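Local structure of alpha-1,2-mannosidase (Bacteroides thetaiotaomicron, 2WW2) at residues L89-K94 against Y144-A149; S155-P160 against Q207-A212; Y195-G200 against T215-K220. The protein hydrolyses alpha-mannosides, as a calcium-dependent, inverting glycoside hydrolase of family GH92. All blocks are in the same frame, centred on the assembly; numbering follows the deposited sequence. Where two conformers were deposited one is given.

Contact 1 of 3, residues L89-K94 against Y144-A149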
loop_
_atom_site.group_PDB
_atom_site.type_symbol
_atom_site.label_atom_id
_atom_site.label_comp_id
_atom_site.label_asym_id
_atom_site.label_seq_id
_atom_site.Cartn_x
_atom_site.Cartn_y
_atom_site.Cartn_z
ATOM N N LEU A 89 -48.139 -20.673 5.766
ATOM C CA LEU A 89 -47.710 -21.091 4.444
ATOM C C LEU A 89 -47.190 -19.889 3.668
ATOM O O LEU A 89 -47.839 -18.851 3.643
ATOM C CB LEU A 89 -48.896 -21.682 3.679
ATOM C CG LEU A 89 -48.636 -22.096 2.224
ATOM C CD1 LEU A 89 -47.576 -23.199 2.156
ATOM C CD2 LEU A 89 -49.946 -22.549 1.563
ATOM N N LYS A 90 -46.029 -20.024 3.034
ATOM C CA LYS A 90 -45.525 -18.979 2.134
ATOM C C LYS A 90 -45.018 -19.679 0.884
ATOM O O LYS A 90 -44.272 -20.646 1.011
ATOM C CB LYS A 90 -44.366 -18.225 2.788
ATOM C CG LYS A 90 -44.765 -17.452 4.052
ATOM C CD LYS A 90 -45.702 -16.305 3.695
ATOM C CE LYS A 90 -46.078 -15.491 4.946
ATOM N NZ LYS A 90 -46.974 -14.370 4.575
ATOM N N MET A 91 -45.429 -19.229 -0.306
ATOM C CA MET A 91 -45.092 -19.954 -1.536
ATOM C C MET A 91 -43.821 -19.440 -2.204
ATOM O O MET A 91 -42.903 -20.205 -2.462
ATOM C CB MET A 91 -46.245 -19.904 -2.567
ATOM C CG MET A 91 -47.570 -20.466 -2.043
ATOM S SD MET A 91 -47.378 -22.149 -1.422
ATOM C CE MET A 91 -47.024 -23.033 -2.929
ATOM N N SER A 92 -43.798 -18.151 -2.519
ATOM C CA SER A 92 -42.698 -17.564 -3.287
ATOM C C SER A 92 -41.386 -17.558 -2.513
ATOM O O SER A 92 -41.369 -17.336 -1.296
ATOM C CB SER A 92 -43.045 -16.137 -3.710
ATOM O OG SER A 92 -41.925 -15.520 -4.342
ATOM N N HIS A 93 -40.287 -17.813 -3.214
ATOM C CA HIS A 93 -38.971 -17.706 -2.587
ATOM C C HIS A 93 -38.752 -16.328 -1.927
ATOM O O HIS A 93 -37.977 -16.208 -0.984
ATOM C CB HIS A 93 -37.862 -17.987 -3.611
ATOM C CG HIS A 93 -37.624 -16.858 -4.575
ATOM N ND1 HIS A 93 -38.383 -16.668 -5.713
ATOM C CD2 HIS A 93 -36.719 -15.852 -4.558
ATOM C CE1 HIS A 93 -37.935 -15.611 -6.376
ATOM N NE2 HIS A 93 -36.930 -15.092 -5.690
ATOM N N LYS A 94 -39.437 -15.295 -2.429
ATOM C CA LYS A 94 -39.302 -13.938 -1.892
ATOM C C LYS A 94 -39.884 -13.830 -0.503
ATOM O O LYS A 94 -39.515 -12.935 0.241
ATOM C CB LYS A 94 -40.026 -12.934 -2.789
ATOM C CG LYS A 94 -39.522 -12.907 -4.227
ATOM C CD LYS A 94 -38.553 -11.761 -4.448
ATOM C CE LYS A 94 -38.321 -11.520 -5.938
ATOM N NZ LYS A 94 -37.208 -10.544 -6.152
ATOM N N TYR A 144 -46.387 -27.872 6.712
ATOM C CA TYR A 144 -46.307 -27.831 5.255
ATOM C C TYR A 144 -44.951 -28.239 4.720
ATOM O O TYR A 144 -43.947 -28.140 5.401
ATOM C CB TYR A 144 -46.535 -26.418 4.749
ATOM C CG TYR A 144 -47.841 -25.783 5.152
ATOM C CD1 TYR A 144 -49.002 -25.989 4.407
ATOM C CD2 TYR A 144 -47.902 -24.948 6.257
ATOM C CE1 TYR A 144 -50.199 -25.382 4.776
ATOM C CE2 TYR A 144 -49.084 -24.343 6.630
ATOM C CZ TYR A 144 -50.224 -24.561 5.889
ATOM O OH TYR A 144 -51.380 -23.940 6.271
ATOM N N VAL A 145 -44.935 -28.656 3.462
ATOM C CA VAL A 145 -43.712 -28.660 2.687
ATOM C C VAL A 145 -44.029 -27.913 1.400
ATOM O O VAL A 145 -45.064 -28.172 0.774
ATOM C CB VAL A 145 -43.263 -30.105 2.366
ATOM C CG1 VAL A 145 -42.069 -30.100 1.387
ATOM C CG2 VAL A 145 -42.963 -30.880 3.670
ATOM N N VAL A 146 -43.150 -26.989 1.010
ATOM C CA VAL A 146 -43.275 -26.301 -0.263
ATOM C C VAL A 146 -42.203 -26.825 -1.203
ATOM O O VAL A 146 -41.024 -26.940 -0.819
ATOM C CB VAL A 146 -43.100 -24.778 -0.127
ATOM C CG1 VAL A 146 -42.999 -24.106 -1.520
ATOM C CG2 VAL A 146 -44.249 -24.184 0.696
ATOM N N VAL A 147 -42.621 -27.111 -2.434
ATOM C CA VAL A 147 -41.717 -27.502 -3.488
ATOM C C VAL A 147 -41.648 -26.332 -4.479
ATOM O O VAL A 147 -42.674 -25.804 -4.907
ATOM C CB VAL A 147 -42.190 -28.775 -4.198
ATOM C CG1 VAL A 147 -41.296 -29.099 -5.362
ATOM C CG2 VAL A 147 -42.227 -29.982 -3.213
ATOM N N ASP A 148 -40.434 -25.912 -4.806
ATOM C CA ASP A 148 -40.215 -24.725 -5.621
ATOM C C ASP A 148 -39.446 -25.217 -6.835
ATOM O O ASP A 148 -38.320 -25.700 -6.712
ATOM C CB ASP A 148 -39.433 -23.688 -4.795
ATOM C CG ASP A 148 -39.101 -22.418 -5.576
ATOM O OD1 ASP A 148 -38.853 -22.503 -6.800
ATOM O OD2 ASP A 148 -39.088 -21.331 -4.952
ATOM N N ALA A 149 -40.076 -25.139 -8.014
ATOM C CA ALA A 149 -39.473 -25.684 -9.224
ATOM C C ALA A 149 -38.735 -24.612 -10.027
ATOM O O ALA A 149 -38.343 -24.844 -11.177
ATOM C CB ALA A 149 -40.551 -26.414 -10.098
HETATM O O HOH W 1 -51.051 -20.530 6.499
#
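Leu89 lies across the Tyr144 side chain at about a right angle, its CB over one face of the ring in a CH-pi contact, 3.9 Å from the centroid. Its chi1 of 176° sets CG anti to the backbone N; beyond it the methyl CD1 touches Tyr144 CD1 at 3.9 Å and Val146 CG2 at 3.8 Å. The leucine methyl fits between ring and valine, while the unbranched Met91 can bend its SD to 4.3 Å from Val146 CG2.

Polar links are few. No direct hydrogen bond joins the segments; a water accepts from Leu89 N (3.0 Å) and makes only a weak bond to Tyr144 OH. Lys90 O, buried beneath Val146 CG2, has no polar partner in the model. At the other end Asp148 OD2 lies beside His93 CB, but its real partners are Tyr214 OH, Asn48 and, in a salt bridge, Arg96; Tyr214 OH also bonds His93 N and Arg96 bonds Met91 O, so both bridge the loop backbone to the acid.

The backbones run 21° apart, their paired CA atoms separated by 6.7 to 7.7 Å, beyond backbone hydrogen bonding, as where a loop between strands 80-86 and 98-108 packs over one face of a beta sheet.

Contact 2 of 3, residues S155-P160 against Q207-A212; sequences SITIEP and QTDVAA
Ile156 and Val210 form the central hydrogen-bonded pair of an antiparallel beta pairing, at the outer side of the N-terminal beta domain, with strand directions 176° apart. Each satisfies the other: Ile156 N gives to Val210 O at 3.0 Å, and Val210 N returns a bond to Ile156 O at 2.9 Å, almost in line with that carbonyl. Next along, Ile158 N donates to Thr208 O (2.7 Å), lying in the carbonyl plane; that oxygen also receives the CA-H of Thr157. The backbones of Ser155 and Thr157 turn the other way and bond Ala168 and Lys166 of strand 164-169. Gln207 O, by contrast, is buried near Ile158 CD1 without a polar partner in the model.

Beta-branched residues suit the extended backbone. Ile156 and Val210 share one face, where Ile156 CB meets Val210 CG1 at 4.0 Å, and both reach Thr215. Ser155 and Ala211, small residues on the opposite face, touch through their CB atoms. Thr157 and Asp209 sit on that same face at the protein surface. Thr157 was modelled in two conformers, which makes its side-chain bond doubtful as a constant feature; in one of them OG1 donates to Asp209 OD1 at 2.6 Å.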
loop_
_atom_site.group_PDB
_atom_site.type_symbol
_atom_site.label_atom_id
_atom_site.label_comp_id
_atom_site.label_asym_id
_atom_site.label_seq_id
_atom_site.Cartn_x
_atom_site.Cartn_y
_atom_site.Cartn_z
ATOM N N SER A 155 -42.715 -27.016 -14.243
ATOM C CA SER A 155 -44.036 -27.625 -14.041
ATOM C C SER A 155 -43.973 -28.553 -12.845
ATOM O O SER A 155 -42.921 -29.151 -12.552
ATOM C CB SER A 155 -44.456 -28.424 -15.272
ATOM O OG SER A 155 -43.508 -29.463 -15.517
ATOM N N ILE A 156 -45.100 -28.669 -12.154
ATOM C CA ILE A 156 -45.228 -29.573 -11.030
ATOM C C ILE A 156 -46.578 -30.270 -11.099
ATOM O O ILE A 156 -47.588 -29.642 -11.422
ATOM C CB ILE A 156 -45.180 -28.811 -9.680
ATOM C CG1 ILE A 156 -43.908 -27.964 -9.571
ATOM C CG2 ILE A 156 -45.245 -29.794 -8.500
ATOM C CD1 ILE A 156 -43.895 -27.064 -8.315
ATOM N N THR A 157 -46.587 -31.567 -10.795
ATOM C CA THR A 157 -47.826 -32.320 -10.670
ATOM C C THR A 157 -47.853 -33.020 -9.315
ATOM O O THR A 157 -46.870 -33.622 -8.899
ATOM C CB THR A 157 -47.984 -33.347 -11.813
ATOM O OG1 THR A 157 -48.002 -32.660 -13.070
ATOM C CG2 THR A 157 -49.280 -34.137 -11.660
ATOM N N ILE A 158 -48.976 -32.918 -8.620
ATOM C CA ILE A 158 -49.125 -33.557 -7.318
ATOM C C ILE A 158 -50.075 -34.721 -7.471
ATOM O O ILE A 158 -51.077 -34.613 -8.163
ATOM C CB ILE A 158 -49.764 -32.595 -6.287
ATOM C CG1 ILE A 158 -49.042 -31.248 -6.263
ATOM C CG2 ILE A 158 -49.816 -33.255 -4.874
ATOM C CD1 ILE A 158 -49.699 -30.222 -5.350
ATOM N N GLU A 159 -49.762 -35.839 -6.823
ATOM C CA GLU A 159 -50.676 -36.968 -6.758
ATOM C C GLU A 159 -50.881 -37.277 -5.286
ATOM O O GLU A 159 -50.252 -38.172 -4.736
ATOM C CB GLU A 159 -50.101 -38.170 -7.508
ATOM C CG GLU A 159 -49.869 -37.874 -8.990
ATOM C CD GLU A 159 -49.336 -39.070 -9.747
ATOM O OE1 GLU A 159 -48.103 -39.204 -9.881
ATOM O OE2 GLU A 159 -50.154 -39.895 -10.200
ATOM N N PRO A 160 -51.758 -36.499 -4.638
ATOM C CA PRO A 160 -51.876 -36.528 -3.181
ATOM C C PRO A 160 -52.179 -37.927 -2.668
ATOM O O PRO A 160 -51.608 -38.355 -1.652
ATOM C CB PRO A 160 -53.047 -35.569 -2.882
ATOM C CG PRO A 160 -53.744 -35.335 -4.198
ATOM C CD PRO A 160 -52.730 -35.593 -5.282
ATOM N N GLN A 207 -55.577 -27.553 -6.527
ATOM C CA GLN A 207 -55.050 -27.830 -7.855
ATOM C C GLN A 207 -53.795 -28.691 -7.748
ATOM O O GLN A 207 -53.017 -28.546 -6.805
ATOM C CB GLN A 207 -54.748 -26.545 -8.600
ATOM C CG GLN A 207 -55.990 -25.764 -8.887
ATOM C CD GLN A 207 -55.901 -25.024 -10.197
ATOM O OE1 GLN A 207 -56.534 -23.977 -10.382
ATOM N NE2 GLN A 207 -55.121 -25.564 -11.124
ATOM N N THR A 208 -53.602 -29.581 -8.712
ATOM C CA THR A 208 -52.530 -30.551 -8.614
ATOM C C THR A 208 -51.601 -30.510 -9.836
ATOM O O THR A 208 -50.648 -31.296 -9.925
ATOM C CB THR A 208 -53.105 -31.976 -8.478
ATOM O OG1 THR A 208 -54.039 -32.192 -9.538
ATOM C CG2 THR A 208 -53.848 -32.146 -7.162
ATOM N N ASP A 209 -51.871 -29.621 -10.789
ATOM C CA ASP A 209 -51.045 -29.592 -11.984
ATOM C C ASP A 209 -50.806 -28.139 -12.357
ATOM O O ASP A 209 -51.763 -27.387 -12.528
ATOM C CB ASP A 209 -51.753 -30.330 -13.122
ATOM C CG ASP A 209 -50.850 -30.574 -14.301
ATOM O OD1 ASP A 209 -49.678 -30.965 -14.103
ATOM O OD2 ASP A 209 -51.311 -30.383 -15.438
ATOM N N VAL A 210 -49.544 -27.726 -12.432
ATOM C CA VAL A 210 -49.235 -26.338 -12.748
ATOM C C VAL A 210 -48.050 -26.273 -13.713
ATOM O O VAL A 210 -47.153 -27.115 -13.664
ATOM C CB VAL A 210 -48.986 -25.490 -11.454
ATOM C CG1 VAL A 210 -47.757 -25.991 -10.697
ATOM C CG2 VAL A 210 -48.848 -24.000 -11.794
ATOM N N ALA A 211 -48.075 -25.309 -14.628
ATOM C CA ALA A 211 -46.921 -25.039 -15.489
ATOM C C ALA A 211 -46.951 -23.556 -15.775
ATOM O O ALA A 211 -47.991 -23.005 -16.156
ATOM C CB ALA A 211 -46.997 -25.845 -16.798
ATOM N N ALA A 212 -45.822 -22.900 -15.564
ATOM C CA ALA A 212 -45.685 -21.470 -15.821
ATOM C C ALA A 212 -44.210 -21.136 -15.799
ATOM O O ALA A 212 -43.369 -22.023 -15.641
ATOM C CB ALA A 212 -46.408 -20.668 -14.752
#

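Contact 3 of 3, residues Y195-G200 against T215-K220; sequences YGTYNG and TCAYLK
Tyr218 has CG between its own backbone N and carbonyl carbon (chi1 83°), which brings CG toward the neighbouring strand; chi2 of 84° then turns the ring face onto Tyr195 and Gly196. Tyr198 instead has CG anti to the backbone N, and its ring starts out on the side of Cys216.

The Tyr218 ring lies flat against backbone: over one face sit Tyr195 C and Gly196 N, both toward the rim, and Tyr218 CE2 comes to 3.4 Å from Gly196 N. Glycine suits the place because the ring fills the position where a side chain would begin. The phenol oxygen ends near Tyr195 O. His205 ND1 hydrogen-bonds it, and a water 2.8 Å from Tyr218 OH donates to Tyr195 O, tying the end of the ring to the strand it covers.

Beside Tyr198 the meeting is oblique rather than a stack. Cys216 CB approaches Tyr198 CD2 at 4.0 Å, and SG makes a sulfur-aromatic contact 5.3 Å from the ring centroid. Cysteine is compact enough to fit between this ring and Asp148 of the next strand.

Underneath, two reciprocal pairs of backbone bonds join Gly196 with Tyr218 and Tyr198 with Cys216. Of these, Cys216 N to Tyr198 O is the straightest (3.0 Å, 165°), whereas Tyr198 N comes to Cys216 O from above the carbonyl plane. Thr197 and Ala217 lie on the opposite face; Ala217, with nothing beyond CB, accepts Ile156 and Ile158 against it, and Thr197 packs on Val210.

A glycine screened by an aromatic residue on the adjacent antiparallel strand is the arrangement called aromatic rescue of glycine, found here inside the beta-rich N-terminal domain of a family 92 glycoside hydrolase.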
loop_
_atom_site.group_PDB
_atom_site.type_symbol
_atom_site.label_atom_id
_atom_site.label_comp_id
_atom_site.label_asym_id
_atom_site.label_seq_id
_atom_site.Cartn_x
_atom_site.Cartn_y
_atom_site.Cartn_z
ATOM N N TYR A 195 -53.393 -29.521 -0.323
ATOM C CA TYR A 195 -52.346 -29.320 -1.313
ATOM C C TYR A 195 -52.804 -28.224 -2.263
ATOM O O TYR A 195 -53.985 -27.856 -2.299
ATOM C CB TYR A 195 -52.102 -30.619 -2.087
ATOM C CG TYR A 195 -53.422 -31.323 -2.372
ATOM C CD1 TYR A 195 -54.164 -31.010 -3.500
ATOM C CD2 TYR A 195 -53.946 -32.248 -1.468
ATOM C CE1 TYR A 195 -55.392 -31.626 -3.742
ATOM C CE2 TYR A 195 -55.171 -32.864 -1.690
ATOM C CZ TYR A 195 -55.886 -32.550 -2.832
ATOM O OH TYR A 195 -57.104 -33.152 -3.062
ATOM N N GLY A 196 -51.868 -27.681 -3.023
ATOM C CA GLY A 196 -52.208 -26.653 -3.996
ATOM C C GLY A 196 -50.998 -26.247 -4.809
ATOM O O GLY A 196 -49.866 -26.669 -4.534
ATOM N N THR A 197 -51.227 -25.419 -5.818
ATOM C CA THR A 197 -50.142 -24.995 -6.673
ATOM C C THR A 197 -50.077 -23.485 -6.700
ATOM O O THR A 197 -51.009 -22.807 -6.280
ATOM C CB THR A 197 -50.307 -25.532 -8.106
ATOM O OG1 THR A 197 -51.625 -25.221 -8.579
ATOM C CG2 THR A 197 -50.109 -27.040 -8.135
ATOM N N TYR A 198 -48.974 -22.964 -7.221
ATOM C CA TYR A 198 -48.751 -21.531 -7.303
ATOM C C TYR A 198 -48.038 -21.317 -8.618
ATOM O O TYR A 198 -47.112 -22.062 -8.950
ATOM C CB TYR A 198 -47.872 -21.090 -6.120
ATOM C CG TYR A 198 -47.316 -19.677 -6.160
ATOM C CD1 TYR A 198 -48.103 -18.582 -5.800
ATOM C CD2 TYR A 198 -45.981 -19.445 -6.488
ATOM C CE1 TYR A 198 -47.585 -17.295 -5.813
ATOM C CE2 TYR A 198 -45.452 -18.168 -6.502
ATOM C CZ TYR A 198 -46.256 -17.100 -6.165
ATOM O OH TYR A 198 -45.728 -15.838 -6.188
ATOM N N ASN A 199 -48.471 -20.312 -9.368
ATOM C CA ASN A 199 -47.954 -20.080 -10.713
ATOM C C ASN A 199 -47.200 -18.760 -10.824
ATOM O O ASN A 199 -47.028 -18.233 -11.926
ATOM C CB ASN A 199 -49.096 -20.082 -11.717
ATOM C CG ASN A 199 -50.068 -18.932 -11.483
ATOM O OD1 ASN A 199 -49.874 -18.102 -10.576
ATOM N ND2 ASN A 199 -51.121 -18.877 -12.290
ATOM N N GLY A 200 -46.749 -18.233 -9.685
ATOM C CA GLY A 200 -45.986 -16.992 -9.655
ATOM C C GLY A 200 -46.901 -15.793 -9.457
ATOM O O GLY A 200 -46.440 -14.672 -9.263
ATOM N N THR A 215 -43.105 -21.883 -10.839
ATOM C CA THR A 215 -44.128 -22.699 -10.184
ATOM C C THR A 215 -43.655 -23.218 -8.832
ATOM O O THR A 215 -42.469 -23.514 -8.656
ATOM C CB THR A 215 -44.543 -23.932 -11.030
ATOM O OG1 THR A 215 -43.419 -24.801 -11.255
ATOM C CG2 THR A 215 -45.122 -23.505 -12.385
ATOM N N CYS A 216 -44.602 -23.327 -7.899
ATOM C CA CYS A 216 -44.401 -23.977 -6.615
ATOM C C CYS A 216 -45.634 -24.821 -6.291
ATOM O O CYS A 216 -46.703 -24.683 -6.918
ATOM C CB CYS A 216 -44.186 -22.934 -5.500
ATOM S SG CYS A 216 -42.758 -21.794 -5.758
ATOM N N ALA A 217 -45.496 -25.700 -5.310
ATOM C CA ALA A 217 -46.635 -26.499 -4.861
ATOM C C ALA A 217 -46.487 -26.633 -3.377
ATOM O O ALA A 217 -45.358 -26.598 -2.856
ATOM C CB ALA A 217 -46.624 -27.870 -5.505
ATOM N N TYR A 218 -47.607 -26.769 -2.687
ATOM C CA TYR A 218 -47.541 -27.050 -1.258
ATOM C C TYR A 218 -48.307 -28.310 -0.929
ATOM O O TYR A 218 -49.259 -28.673 -1.613
ATOM C CB TYR A 218 -48.052 -25.867 -0.417
ATOM C CG TYR A 218 -49.557 -25.807 -0.262
ATOM C CD1 TYR A 218 -50.204 -26.561 0.727
ATOM C CD2 TYR A 218 -50.332 -25.008 -1.097
ATOM C CE1 TYR A 218 -51.574 -26.504 0.881
ATOM C CE2 TYR A 218 -51.712 -24.960 -0.951
ATOM C CZ TYR A 218 -52.316 -25.706 0.047
ATOM O OH TYR A 218 -53.677 -25.664 0.203
ATOM N N LEU A 219 -47.863 -28.964 0.136
ATOM C CA LEU A 219 -48.503 -30.123 0.697
ATOM C C LEU A 219 -48.634 -29.842 2.178
ATOM O O LEU A 219 -47.705 -29.306 2.781
ATOM C CB LEU A 219 -47.611 -31.349 0.502
ATOM C CG LEU A 219 -47.382 -31.676 -0.973
ATOM C CD1 LEU A 219 -46.047 -31.091 -1.433
ATOM C CD2 LEU A 219 -47.417 -33.165 -1.163
ATOM N N LYS A 220 -49.796 -30.166 2.747
ATOM C CA LYS A 220 -50.037 -29.987 4.170
ATOM C C LYS A 220 -50.194 -31.357 4.832
ATOM O O LYS A 220 -50.851 -32.244 4.273
ATOM C CB LYS A 220 -51.306 -29.151 4.371
ATOM C CG LYS A 220 -51.593 -28.749 5.811
ATOM C CD LYS A 220 -52.869 -27.890 5.835
ATOM C CE LYS A 220 -52.974 -27.045 7.089
ATOM N NZ LYS A 220 -53.196 -27.886 8.296
HETATM O O HOH W 2 -56.068 -26.996 -0.330
#

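In the fold
Contact 3 lies between the other two, its centre about 7 Å from the centre of each, while the centres of contacts 1 and 2 are about 13 Å apart. Strand 143-148 of contact 1 runs beside strand 216-221 of contact 3, where Val147 N and Ala217 O, 2.8 Å apart, probably form a hydrogen bond. Loop 89-94 packs against one face of this strand pair. Segment 155-160 of contact 2 lies against the other, where Ile156 and Ile158 touch Ala217 and Ile156 CD1 reaches Cys216 C at 3.5 Å. All three centres lie 31 to 37 Å from the chain's centre, and none of the segments contains a ligand of the sodium ions.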